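Local structure of protein-L-isoaspartate O-methyltransferase beta-aspartate methyltransferase (Plasmodium falciparum, 2PBF) at residues T198-E203 with R215-F221; I166-A172 with K188-E194; Q36-Y42 with N128-K133. The protein probably repairs damaged proteins by methylating L-isoaspartyl residues, with S-adenosyl-L-methionine as methyl donor, and is seen here with the by-product S-adenosyl-L-homocysteine bound. All coordinates share one frame; numbering follows the deposited sequence.

Contact 1. Residues T198-E203 with R215-F221; sequences TQVLYE and RLFDVCF
Thr-198 to Glu-203 and Arg-215 to Phe-221 meet as the two arms of an antiparallel beta hairpin at the edge of the seven-stranded mixed sheet, the second arm being its outermost strand on this side. A beta bulge interrupts the pairing. Leu-201 faces two residues: its N donates to Phe-217 O at 2.9 Å, while its O receives Leu-216 N at 2.8 Å, and Tyr-202 then pairs with Arg-215, one position out of step with Val-200 and Asp-218. On the Tyr-202 face, Arg-215 CA lies over the tyrosine ring as a CH-pi contact, 4.1 Å from the centroid. Farther along, Arg-215 CG touches Val-200 CG1 at 3.4 Å, and this methyl sits over one face of the guanidinium. Asp-218 OD1 takes the hydroxyl of Thr-198 (OG1) at 2.9 Å from above its carboxylate plane. On the opposite face from Tyr-202, Leu-201 spreads its two methyls, CD2 against Leu-216 CD1 and CD1 near Phe-221 CE2. Past the paired strands, Gln-199 reaches on with CG beside its own backbone N (chi1 -63°) and the chain extended. Its amide reads the backbone of Phe-221 twice, OE1 taking Phe-221 N at 2.8 Å in a nearly straight bond (174°) and NE2 giving a longer one to Phe-221 O at 3.2 Å. Helix 64-74 covers the Leu-201 side, with Leu-69 against Leu-201 and Phe-217, and strand 187-195 flanks 198-203, its Glu-195 holding both Tyr-202 OH and Arg-215 NE.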
loop_
_atom_site.group_PDB
_atom_site.type_symbol
_atom_site.label_atom_id
_atom_site.label_comp_id
_atom_site.label_asym_id
_atom_site.label_seq_id
_atom_site.Cartn_x
_atom_site.Cartn_y
_atom_site.Cartn_z
ATOM N N THR A 198 -18.862 -3.276 10.723
ATOM C CA THR A 198 -17.971 -3.692 9.662
ATOM C C THR A 198 -16.737 -2.792 9.576
ATOM O O THR A 198 -16.660 -1.760 10.259
ATOM C CB THR A 198 -18.699 -3.799 8.293
ATOM O OG1 THR A 198 -19.018 -2.497 7.802
ATOM C CG2 THR A 198 -19.973 -4.613 8.420
ATOM N N GLN A 199 -15.729 -3.240 8.822
ATOM C CA GLN A 199 -14.692 -2.334 8.334
ATOM C C GLN A 199 -15.076 -2.009 6.902
ATOM O O GLN A 199 -15.374 -2.908 6.124
ATOM C CB GLN A 199 -13.304 -2.963 8.424
ATOM C CG GLN A 199 -12.871 -3.278 9.859
ATOM C CD GLN A 199 -11.688 -4.229 9.952
ATOM O OE1 GLN A 199 -11.415 -5.005 9.041
ATOM N NE2 GLN A 199 -10.986 -4.175 11.076
ATOM N N VAL A 200 -15.119 -0.722 6.586
ATOM C CA VAL A 200 -15.562 -0.244 5.283
ATOM C C VAL A 200 -14.424 0.433 4.533
ATOM O O VAL A 200 -13.860 1.427 4.996
ATOM C CB VAL A 200 -16.785 0.739 5.377
ATOM C CG1 VAL A 200 -17.292 1.086 3.982
ATOM C CG2 VAL A 200 -17.932 0.130 6.189
ATOM N N LEU A 201 -14.114 -0.095 3.361
ATOM C CA LEU A 201 -13.087 0.499 2.528
ATOM C C LEU A 201 -13.602 1.765 1.871
ATOM O O LEU A 201 -14.573 1.715 1.121
ATOM C CB LEU A 201 -12.580 -0.489 1.461
ATOM C CG LEU A 201 -11.264 -0.110 0.763
ATOM C CD1 LEU A 201 -10.063 -0.387 1.669
ATOM C CD2 LEU A 201 -11.161 -0.894 -0.520
ATOM N N TYR A 202 -12.922 2.877 2.155
ATOM C CA TYR A 202 -13.264 4.207 1.663
ATOM C C TYR A 202 -12.260 4.727 0.648
ATOM O O TYR A 202 -11.053 4.563 0.806
ATOM C CB TYR A 202 -13.340 5.210 2.828
ATOM C CG TYR A 202 -14.693 5.285 3.469
ATOM C CD1 TYR A 202 -15.058 4.406 4.483
ATOM C CD2 TYR A 202 -15.627 6.232 3.039
ATOM C CE1 TYR A 202 -16.308 4.467 5.060
ATOM C CE2 TYR A 202 -16.883 6.311 3.596
ATOM C CZ TYR A 202 -17.228 5.431 4.607
ATOM O OH TYR A 202 -18.490 5.530 5.160
ATOM N N GLU A 203 -12.767 5.352 -0.396
ATOM C CA GLU A 203 -11.940 6.159 -1.279
ATOM C C GLU A 203 -12.216 7.652 -1.049
ATOM O O GLU A 203 -13.306 8.163 -1.338
ATOM C CB GLU A 203 -12.156 5.768 -2.735
ATOM C CG GLU A 203 -11.346 6.592 -3.709
ATOM C CD GLU A 203 -11.592 6.163 -5.125
ATOM O OE1 GLU A 203 -11.282 4.992 -5.458
ATOM O OE2 GLU A 203 -12.107 6.999 -5.904
ATOM N N ARG A 215 -17.880 5.534 -0.088
ATOM C CA ARG A 215 -18.033 4.288 0.652
ATOM C C ARG A 215 -18.004 3.135 -0.347
ATOM O O ARG A 215 -18.896 3.022 -1.185
ATOM C CB ARG A 215 -19.366 4.323 1.429
ATOM C CG ARG A 215 -19.385 3.459 2.700
ATOM C CD ARG A 215 -20.787 3.200 3.330
ATOM N NE ARG A 215 -20.846 1.812 3.806
ATOM C CZ ARG A 215 -21.197 0.769 3.046
ATOM N NH1 ARG A 215 -21.585 0.952 1.788
ATOM N NH2 ARG A 215 -21.175 -0.463 3.541
ATOM N N LEU A 216 -16.984 2.287 -0.282
ATOM C CA LEU A 216 -16.815 1.258 -1.320
ATOM C C LEU A 216 -17.537 -0.031 -0.967
ATOM O O LEU A 216 -18.626 -0.282 -1.465
ATOM C CB LEU A 216 -15.332 1.016 -1.665
ATOM C CG LEU A 216 -14.603 2.181 -2.369
ATOM C CD1 LEU A 216 -13.183 1.785 -2.733
ATOM C CD2 LEU A 216 -15.352 2.706 -3.614
ATOM N N PHE A 217 -16.934 -0.844 -0.110
ATOM C CA PHE A 217 -17.581 -2.051 0.398
ATOM C C PHE A 217 -16.890 -2.542 1.670
ATOM O O PHE A 217 -15.833 -2.030 2.056
ATOM C CB PHE A 217 -17.580 -3.143 -0.673
ATOM C CG PHE A 217 -16.276 -3.281 -1.378
ATOM C CD1 PHE A 217 -15.171 -3.812 -0.723
ATOM C CD2 PHE A 217 -16.144 -2.873 -2.698
ATOM C CE1 PHE A 217 -13.968 -3.936 -1.362
ATOM C CE2 PHE A 217 -14.930 -2.987 -3.353
ATOM C CZ PHE A 217 -13.843 -3.518 -2.679
ATOM N N ASP A 218 -17.500 -3.545 2.308
ATOM C CA ASP A 218 -16.993 -4.115 3.531
ATOM C C ASP A 218 -15.727 -4.932 3.276
ATOM O O ASP A 218 -15.610 -5.612 2.258
ATOM C CB ASP A 218 -18.069 -4.952 4.211
ATOM C CG ASP A 218 -19.314 -4.146 4.518
ATOM O OD1 ASP A 218 -19.162 -2.983 4.958
ATOM O OD2 ASP A 218 -20.439 -4.665 4.294
ATOM N N VAL A 219 -14.785 -4.839 4.211
ATOM C CA VAL A 219 -13.485 -5.482 4.081
ATOM C C VAL A 219 -13.041 -6.040 5.424
ATOM O O VAL A 219 -13.669 -5.784 6.443
ATOM C CB VAL A 219 -12.389 -4.506 3.527
ATOM C CG1 VAL A 219 -12.555 -4.275 2.036
ATOM C CG2 VAL A 219 -12.361 -3.175 4.279
ATOM N N CYS A 220 -11.967 -6.824 5.412
ATOM C CA CYS A 220 -11.349 -7.357 6.617
ATOM C C CYS A 220 -9.835 -7.044 6.614
ATOM O O CYS A 220 -9.068 -7.589 5.806
ATOM C CB CYS A 220 -11.609 -8.867 6.720
ATOM S SG CYS A 220 -13.388 -9.274 6.815
ATOM N N PHE A 221 -9.426 -6.141 7.506
ATOM C CA PHE A 221 -8.040 -5.727 7.626
ATOM C C PHE A 221 -7.590 -5.829 9.067
ATOM O O PHE A 221 -8.406 -5.748 9.967
ATOM C CB PHE A 221 -7.886 -4.278 7.189
ATOM C CG PHE A 221 -7.792 -4.086 5.705
ATOM C CD1 PHE A 221 -6.549 -3.850 5.097
ATOM C CD2 PHE A 221 -8.933 -4.096 4.915
ATOM C CE1 PHE A 221 -6.443 -3.653 3.740
ATOM C CE2 PHE A 221 -8.846 -3.901 3.547
ATOM C CZ PHE A 221 -7.609 -3.671 2.951
#

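Contact 2. Residues I166-A172 with K188-E194; sequences IHVGASA and KLIIPIE. With SAH (S-adenosyl-L-homocysteine), chain C.
Leu-189 packs against Ile-166 and Val-168 where two neighbouring parallel strands of the Rossmann-like sheet run side by side. From its backbone the side chain starts with CB near Ile-166 O, at 4.2 Å. CG, anti to the backbone N (chi1 -155°), comes against Ile-166 CB at 3.8 Å. At the tip, CD2 touches both Ile-166 CG2 and Val-168 CG2, which lie side by side before it, and the 3.5 Å to the valine methyl is tighter than an ordinary carbon contact. The backbones pair alongside: Ile-166 N donates to Lys-188 O, Ile-166 O accepts Ile-190 N, and Val-168 N donates to Ile-190 O. The pairing then breaks at Gly-169 and Ala-170, where the chain swings out to the ligand; Gly-169 O lies 3.2 Å from C5' of S-adenosyl-L-homocysteine. Pro-192 packs against this loop, its CD 3.4 Å from Val-168 O and equally far from Ala-170 O, a buried carbonyl with no polar partner in the model. A second ladder follows, shifted by two residues, as Ala-172 N bonds Pro-192 O and Ala-172 O receives Glu-194 N. Helix 177-182 lies on the leucine side through Leu-179, whereas helix 64-74 packs on Ile-190, and strand 83-87 supplies Asp-86 to His-167 ND1.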
loop_
_atom_site.group_PDB
_atom_site.type_symbol
_atom_site.label_atom_id
_atom_site.label_comp_id
_atom_site.label_asym_id
_atom_site.label_seq_id
_atom_site.Cartn_x
_atom_site.Cartn_y
_atom_site.Cartn_z
ATOM N N ILE A 166 -2.474 7.771 -1.263
ATOM C CA ILE A 166 -2.277 7.283 0.097
ATOM C C ILE A 166 -2.977 5.949 0.268
ATOM O O ILE A 166 -4.181 5.845 0.117
ATOM C CB ILE A 166 -2.777 8.283 1.203
ATOM C CG1 ILE A 166 -2.239 9.703 0.929
ATOM C CG2 ILE A 166 -2.393 7.737 2.615
ATOM C CD1 ILE A 166 -2.508 10.737 2.031
ATOM N N HIS A 167 -2.215 4.922 0.566
ATOM C CA HIS A 167 -2.806 3.633 0.799
ATOM C C HIS A 167 -2.621 3.312 2.257
ATOM O O HIS A 167 -1.544 3.489 2.819
ATOM C CB HIS A 167 -2.173 2.570 -0.078
ATOM C CG HIS A 167 -2.634 1.194 0.255
ATOM N ND1 HIS A 167 -1.946 0.372 1.120
ATOM C CD2 HIS A 167 -3.745 0.514 -0.112
ATOM C CE1 HIS A 167 -2.606 -0.760 1.263
ATOM N NE2 HIS A 167 -3.694 -0.702 0.517
ATOM N N VAL A 168 -3.691 2.862 2.890
ATOM C CA VAL A 168 -3.588 2.502 4.272
ATOM C C VAL A 168 -4.016 1.041 4.367
ATOM O O VAL A 168 -5.146 0.711 4.041
ATOM C CB VAL A 168 -4.480 3.411 5.141
ATOM C CG1 VAL A 168 -4.140 3.239 6.579
ATOM C CG2 VAL A 168 -4.344 4.898 4.708
ATOM N N GLY A 169 -3.105 0.185 4.833
ATOM C CA GLY A 169 -3.330 -1.259 4.796
ATOM C C GLY A 169 -3.803 -1.835 6.130
ATOM O O GLY A 169 -3.655 -3.027 6.365
ATOM N N ALA A 170 -4.387 -0.971 6.973
ATOM C CA ALA A 170 -4.877 -1.335 8.277
ATOM C C ALA A 170 -6.092 -0.474 8.572
ATOM O O ALA A 170 -6.199 0.660 8.092
ATOM C CB ALA A 170 -3.788 -1.170 9.353
ATOM N N SER A 171 -7.029 -1.050 9.327
ATOM C CA SER A 171 -8.309 -0.438 9.601
ATOM C C SER A 171 -8.255 0.562 10.754
ATOM O O SER A 171 -7.641 0.311 11.792
ATOM C CB SER A 171 -9.314 -1.523 9.940
ATOM O OG SER A 171 -10.551 -0.942 10.218
ATOM N N ALA A 172 -8.930 1.687 10.554
ATOM C CA ALA A 172 -8.904 2.781 11.497
ATOM C C ALA A 172 -10.254 2.887 12.190
ATOM O O ALA A 172 -11.305 2.769 11.541
ATOM C CB ALA A 172 -8.602 4.078 10.771
ATOM N N LYS A 188 -5.956 10.603 -4.205
ATOM C CA LYS A 188 -6.833 9.581 -3.612
ATOM C C LYS A 188 -6.231 8.874 -2.396
ATOM O O LYS A 188 -5.041 8.530 -2.388
ATOM C CB LYS A 188 -7.256 8.548 -4.662
ATOM C CG LYS A 188 -8.486 8.982 -5.431
ATOM C CD LYS A 188 -8.604 8.370 -6.795
ATOM C CE LYS A 188 -9.864 8.943 -7.458
ATOM N NZ LYS A 188 -10.239 8.184 -8.677
ATOM N N LEU A 189 -7.074 8.650 -1.386
ATOM C CA LEU A 189 -6.732 7.923 -0.158
ATOM C C LEU A 189 -7.686 6.742 -0.089
ATOM O O LEU A 189 -8.906 6.914 -0.183
ATOM C CB LEU A 189 -6.978 8.803 1.069
ATOM C CG LEU A 189 -6.344 8.766 2.475
ATOM C CD1 LEU A 189 -7.199 9.686 3.391
ATOM C CD2 LEU A 189 -6.158 7.407 3.136
ATOM N N ILE A 190 -7.114 5.558 0.039
ATOM C CA ILE A 190 -7.832 4.292 0.197
ATOM C C ILE A 190 -7.596 3.807 1.622
ATOM O O ILE A 190 -6.466 3.605 2.037
ATOM C CB ILE A 190 -7.299 3.231 -0.815
ATOM C CG1 ILE A 190 -7.661 3.611 -2.252
ATOM C CG2 ILE A 190 -7.752 1.789 -0.447
ATOM C CD1 ILE A 190 -9.152 3.654 -2.527
ATOM N N ILE A 191 -8.670 3.632 2.377
ATOM C CA ILE A 191 -8.526 3.321 3.784
ATOM C C ILE A 191 -9.731 2.557 4.330
ATOM O O ILE A 191 -10.861 2.917 4.038
ATOM C CB ILE A 191 -8.281 4.635 4.618
ATOM C CG1 ILE A 191 -8.234 4.338 6.113
ATOM C CG2 ILE A 191 -9.311 5.739 4.251
ATOM C CD1 ILE A 191 -7.769 5.531 6.960
ATOM N N PRO A 192 -9.489 1.485 5.113
ATOM C CA PRO A 192 -10.636 0.879 5.816
ATOM C C PRO A 192 -10.969 1.668 7.085
ATOM O O PRO A 192 -10.075 1.983 7.853
ATOM C CB PRO A 192 -10.136 -0.528 6.166
ATOM C CG PRO A 192 -8.768 -0.673 5.428
ATOM C CD PRO A 192 -8.246 0.736 5.381
ATOM N N ILE A 193 -12.246 1.985 7.290
ATOM C CA ILE A 193 -12.697 2.637 8.536
ATOM C C ILE A 193 -13.797 1.788 9.211
ATOM O O ILE A 193 -14.752 1.380 8.544
ATOM C CB ILE A 193 -13.135 4.110 8.289
ATOM C CG1 ILE A 193 -11.972 4.920 7.667
ATOM C CG2 ILE A 193 -13.633 4.791 9.602
ATOM C CD1 ILE A 193 -12.383 6.100 6.841
ATOM N N GLU A 194 -13.622 1.472 10.494
ATOM C CA GLU A 194 -14.675 0.806 11.287
ATOM C C GLU A 194 -15.952 1.647 11.277
ATOM O O GLU A 194 -16.008 2.765 11.820
ATOM C CB GLU A 194 -14.291 0.618 12.746
ATOM C CG GLU A 194 -12.983 -0.045 13.087
ATOM C CD GLU A 194 -12.704 0.006 14.609
ATOM O OE1 GLU A 194 -13.591 0.460 15.385
ATOM O OE2 GLU A 194 -11.607 -0.419 15.036
HETATM N N SAH C . 0.202 -3.732 2.929
HETATM C CA SAH C . 0.628 -4.711 3.961
HETATM C CB SAH C . -0.448 -4.822 5.010
HETATM C CG SAH C . 0.157 -5.428 6.270
HETATM S SD SAH C . -1.061 -5.579 7.580
HETATM C C SAH C . 0.975 -6.089 3.387
HETATM O O SAH C . 0.217 -6.597 2.558
HETATM O OXT SAH C . 2.014 -6.702 3.742
HETATM C "C5'" SAH C . -1.054 -3.843 8.090
HETATM C "C4'" SAH C . 0.266 -3.313 8.652
HETATM O "O4'" SAH C . -0.018 -2.090 9.271
HETATM C "C3'" SAH C . 0.964 -4.165 9.704
HETATM O "O3'" SAH C . 2.263 -4.497 9.241
HETATM C "C2'" SAH C . 1.001 -3.288 10.947
HETATM O "O2'" SAH C . 2.192 -3.451 11.685
HETATM C "C1'" SAH C . 0.896 -1.904 10.339
HETATM N N9 SAH C . 0.330 -0.855 11.215
HETATM C C8 SAH C . -0.694 -1.008 12.104
HETATM N N7 SAH C . -0.946 0.197 12.665
HETATM C C5 SAH C . -0.086 1.115 12.172
HETATM C C6 SAH C . 0.107 2.477 12.428
HETATM N N6 SAH C . -0.622 3.150 13.309
HETATM N N1 SAH C . 1.066 3.163 11.727
HETATM C C2 SAH C . 1.852 2.499 10.803
HETATM N N3 SAH C . 1.652 1.159 10.583
HETATM C C4 SAH C . 0.704 0.467 11.250
#

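Contact 3. Residues Q36-Y42 with N128-K133; sequences QVDRGKY and NIKRDK
With CG swung anti to the backbone N (chi1 -173°), Asp-132 sends its carboxylate out from the end of helix 119-132 to Tyr-42, whose own chi1 of -70° turns the phenol to meet it. Tyr-42 OH donates to Asp-132 OD2 at 2.8 Å along the anti lone pair, the oxygen lying in the ring plane and the carboxylate standing nearly perpendicular to the ring (88°). The same OD2 accepts Lys-133 NZ at 2.9 Å on its syn side, out of plane. That ammonium also donates to Gln-36 O at 2.6 Å. Farther back along helix 119-132, Asn-128 CB rests 3.6 Å from Tyr-42 CD1, while its ND2 turns to Ser-91 O. Arg-131 NH1 makes only a weak, bent bond to Lys-41 O but is also held by Asn-128 OD1. Ile-129 CG1 meets the ring edge at CE1, 4.0 Å away. Thus the loop after helix 28-35 is pinned to the last turn of helix 119-132 and Lys-133 just beyond it through Asp-132 OD2, shared by Tyr-42 OH and Lys-133 NZ, and through the bond of Lys-133 NZ to Gln-36 O; two donors on OD2, one of them cationic, would be expected to favour the ionised form of Asp-132.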
loop_
_atom_site.group_PDB
_atom_site.type_symbol
_atom_site.label_atom_id
_atom_site.label_comp_id
_atom_site.label_asym_id
_atom_site.label_seq_id
_atom_site.Cartn_x
_atom_site.Cartn_y
_atom_site.Cartn_z
ATOM N N GLN A 36 5.222 -7.690 -12.216
ATOM C CA GLN A 36 6.585 -7.273 -11.916
ATOM C C GLN A 36 7.022 -7.521 -10.467
ATOM O O GLN A 36 8.225 -7.451 -10.154
ATOM C CB GLN A 36 6.789 -5.803 -12.320
ATOM C CG GLN A 36 6.749 -5.585 -13.838
ATOM C CD GLN A 36 6.926 -4.130 -14.235
ATOM O OE1 GLN A 36 8.038 -3.641 -14.317
ATOM N NE2 GLN A 36 5.821 -3.439 -14.495
ATOM N N VAL A 37 6.061 -7.823 -9.587
ATOM C CA VAL A 37 6.344 -8.034 -8.169
ATOM C C VAL A 37 5.862 -9.433 -7.694
ATOM O O VAL A 37 4.692 -9.620 -7.342
ATOM C CB VAL A 37 5.728 -6.883 -7.270
ATOM C CG1 VAL A 37 6.253 -6.986 -5.864
ATOM C CG2 VAL A 37 6.055 -5.496 -7.840
ATOM N N ASP A 38 6.775 -10.401 -7.694
ATOM C CA ASP A 38 6.483 -11.770 -7.326
ATOM C C ASP A 38 6.211 -11.906 -5.822
ATOM O O ASP A 38 7.099 -11.648 -4.990
ATOM C CB ASP A 38 7.654 -12.685 -7.749
ATOM C CG ASP A 38 7.363 -14.180 -7.535
ATOM O OD1 ASP A 38 6.549 -14.546 -6.669
ATOM O OD2 ASP A 38 7.986 -15.008 -8.248
ATOM N N ARG A 39 4.995 -12.348 -5.491
ATOM C CA ARG A 39 4.523 -12.479 -4.101
ATOM C C ARG A 39 5.393 -13.390 -3.240
ATOM O O ARG A 39 5.587 -13.121 -2.045
ATOM C CB ARG A 39 3.060 -12.950 -4.085
ATOM C CG ARG A 39 2.336 -12.838 -2.743
ATOM C CD ARG A 39 0.874 -13.326 -2.848
ATOM N NE ARG A 39 0.283 -13.634 -1.542
ATOM C CZ ARG A 39 -0.245 -12.725 -0.706
ATOM N NH1 ARG A 39 -0.284 -11.450 -1.052
ATOM N NH2 ARG A 39 -0.744 -13.095 0.468
ATOM N N GLY A 40 5.937 -14.445 -3.856
ATOM C CA GLY A 40 6.877 -15.371 -3.199
ATOM C C GLY A 40 8.182 -14.769 -2.700
ATOM O O GLY A 40 8.883 -15.359 -1.867
ATOM N N LYS A 41 8.511 -13.580 -3.188
ATOM C CA LYS A 41 9.673 -12.843 -2.676
ATOM C C LYS A 41 9.299 -12.013 -1.433
ATOM O O LYS A 41 10.162 -11.413 -0.786
ATOM C CB LYS A 41 10.273 -11.956 -3.781
ATOM C CG LYS A 41 10.614 -12.714 -5.051
ATOM C CD LYS A 41 12.052 -13.205 -5.033
ATOM C CE LYS A 41 12.568 -13.440 -6.448
ATOM N NZ LYS A 41 14.063 -13.334 -6.539
ATOM N N TYR A 42 8.004 -12.004 -1.111
ATOM C CA TYR A 42 7.437 -11.181 -0.032
ATOM C C TYR A 42 6.803 -11.972 1.118
ATOM O O TYR A 42 6.591 -11.447 2.229
ATOM C CB TYR A 42 6.487 -10.117 -0.615
ATOM C CG TYR A 42 7.310 -9.110 -1.365
ATOM C CD1 TYR A 42 7.782 -7.955 -0.734
ATOM C CD2 TYR A 42 7.702 -9.356 -2.674
ATOM C CE1 TYR A 42 8.602 -7.046 -1.420
ATOM C CE2 TYR A 42 8.521 -8.475 -3.359
ATOM C CZ TYR A 42 8.959 -7.325 -2.733
ATOM O OH TYR A 42 9.749 -6.463 -3.439
ATOM N N ASN A 128 12.991 -8.542 2.140
ATOM C CA ASN A 128 12.216 -8.928 0.974
ATOM C C ASN A 128 12.664 -8.134 -0.226
ATOM O O ASN A 128 12.819 -8.678 -1.311
ATOM C CB ASN A 128 10.727 -8.642 1.234
ATOM C CG ASN A 128 10.089 -9.601 2.233
ATOM O OD1 ASN A 128 10.655 -10.636 2.608
ATOM N ND2 ASN A 128 8.890 -9.262 2.656
ATOM N N ILE A 129 12.868 -6.833 -0.033
ATOM C CA ILE A 129 13.206 -5.939 -1.142
ATOM C C ILE A 129 14.638 -6.154 -1.611
ATOM O O ILE A 129 14.900 -6.171 -2.819
ATOM C CB ILE A 129 12.907 -4.450 -0.817
ATOM C CG1 ILE A 129 11.407 -4.276 -0.508
ATOM C CG2 ILE A 129 13.343 -3.570 -2.004
ATOM C CD1 ILE A 129 11.048 -3.106 0.387
ATOM N N LYS A 130 15.549 -6.360 -0.661
ATOM C CA LYS A 130 16.914 -6.761 -0.988
ATOM C C LYS A 130 16.930 -7.977 -1.921
ATOM O O LYS A 130 17.598 -7.944 -2.946
ATOM C CB LYS A 130 17.759 -7.030 0.268
ATOM C CG LYS A 130 17.965 -5.820 1.182
ATOM C CD LYS A 130 19.372 -5.780 1.837
ATOM C CE LYS A 130 19.705 -4.357 2.343
ATOM N NZ LYS A 130 20.919 -4.280 3.240
ATOM N N ARG A 131 16.185 -9.030 -1.592
ATOM C CA ARG A 131 16.189 -10.249 -2.423
ATOM C C ARG A 131 15.462 -10.084 -3.748
ATOM O O ARG A 131 15.816 -10.751 -4.738
ATOM C CB ARG A 131 15.688 -11.476 -1.649
ATOM C CG ARG A 131 14.277 -12.002 -1.964
ATOM C CD ARG A 131 14.051 -13.394 -1.289
ATOM N NE ARG A 131 14.461 -13.359 0.123
ATOM C CZ ARG A 131 13.678 -12.977 1.129
ATOM N NH1 ARG A 131 12.423 -12.619 0.893
ATOM N NH2 ARG A 131 14.152 -12.949 2.375
ATOM N N ASP A 132 14.471 -9.190 -3.780
ATOM C CA ASP A 132 13.687 -8.977 -4.989
ATOM C C ASP A 132 14.299 -7.908 -5.907
ATOM O O ASP A 132 14.629 -8.188 -7.065
ATOM C CB ASP A 132 12.242 -8.620 -4.632
ATOM C CG ASP A 132 11.330 -8.541 -5.861
ATOM O OD1 ASP A 132 11.501 -9.341 -6.824
ATOM O OD2 ASP A 132 10.422 -7.675 -5.849
ATOM N N LYS A 133 14.432 -6.692 -5.387
ATOM C CA LYS A 133 14.859 -5.526 -6.160
ATOM C C LYS A 133 15.804 -4.663 -5.315
ATOM O O LYS A 133 15.385 -3.587 -4.831
ATOM C CB LYS A 133 13.637 -4.694 -6.564
ATOM C CG LYS A 133 12.753 -5.358 -7.599
ATOM C CD LYS A 133 11.375 -4.740 -7.626
ATOM C CE LYS A 133 10.565 -5.284 -8.785
ATOM N NZ LYS A 133 10.175 -6.722 -8.614
#

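Contacts 1 and 2 are adjoining parts of one sheet, their centres 8 Å apart. Strand 187-195 of contact 2 borders strand 198-205 of contact 1, with probable hydrogen bonds from Tyr-202 N to Ile-191 O (2.8 Å) and from Ile-193 N to Val-200 O (2.9 Å). Phe-221 CD1 also packs on Gly-169 O at 3.3 Å, placing the residues after the hairpin beside the loop that touches the ligand. Contact 3 lies across the chain's centre, 27 Å from contact 1 and 23 Å from contact 2 between centres, its nearest atoms about 11 Å from either. Still, the Tyr-42 side chain comes within about 7 Å of S-adenosyl-L-homocysteine, and that of Phe-221 within about 6 Å.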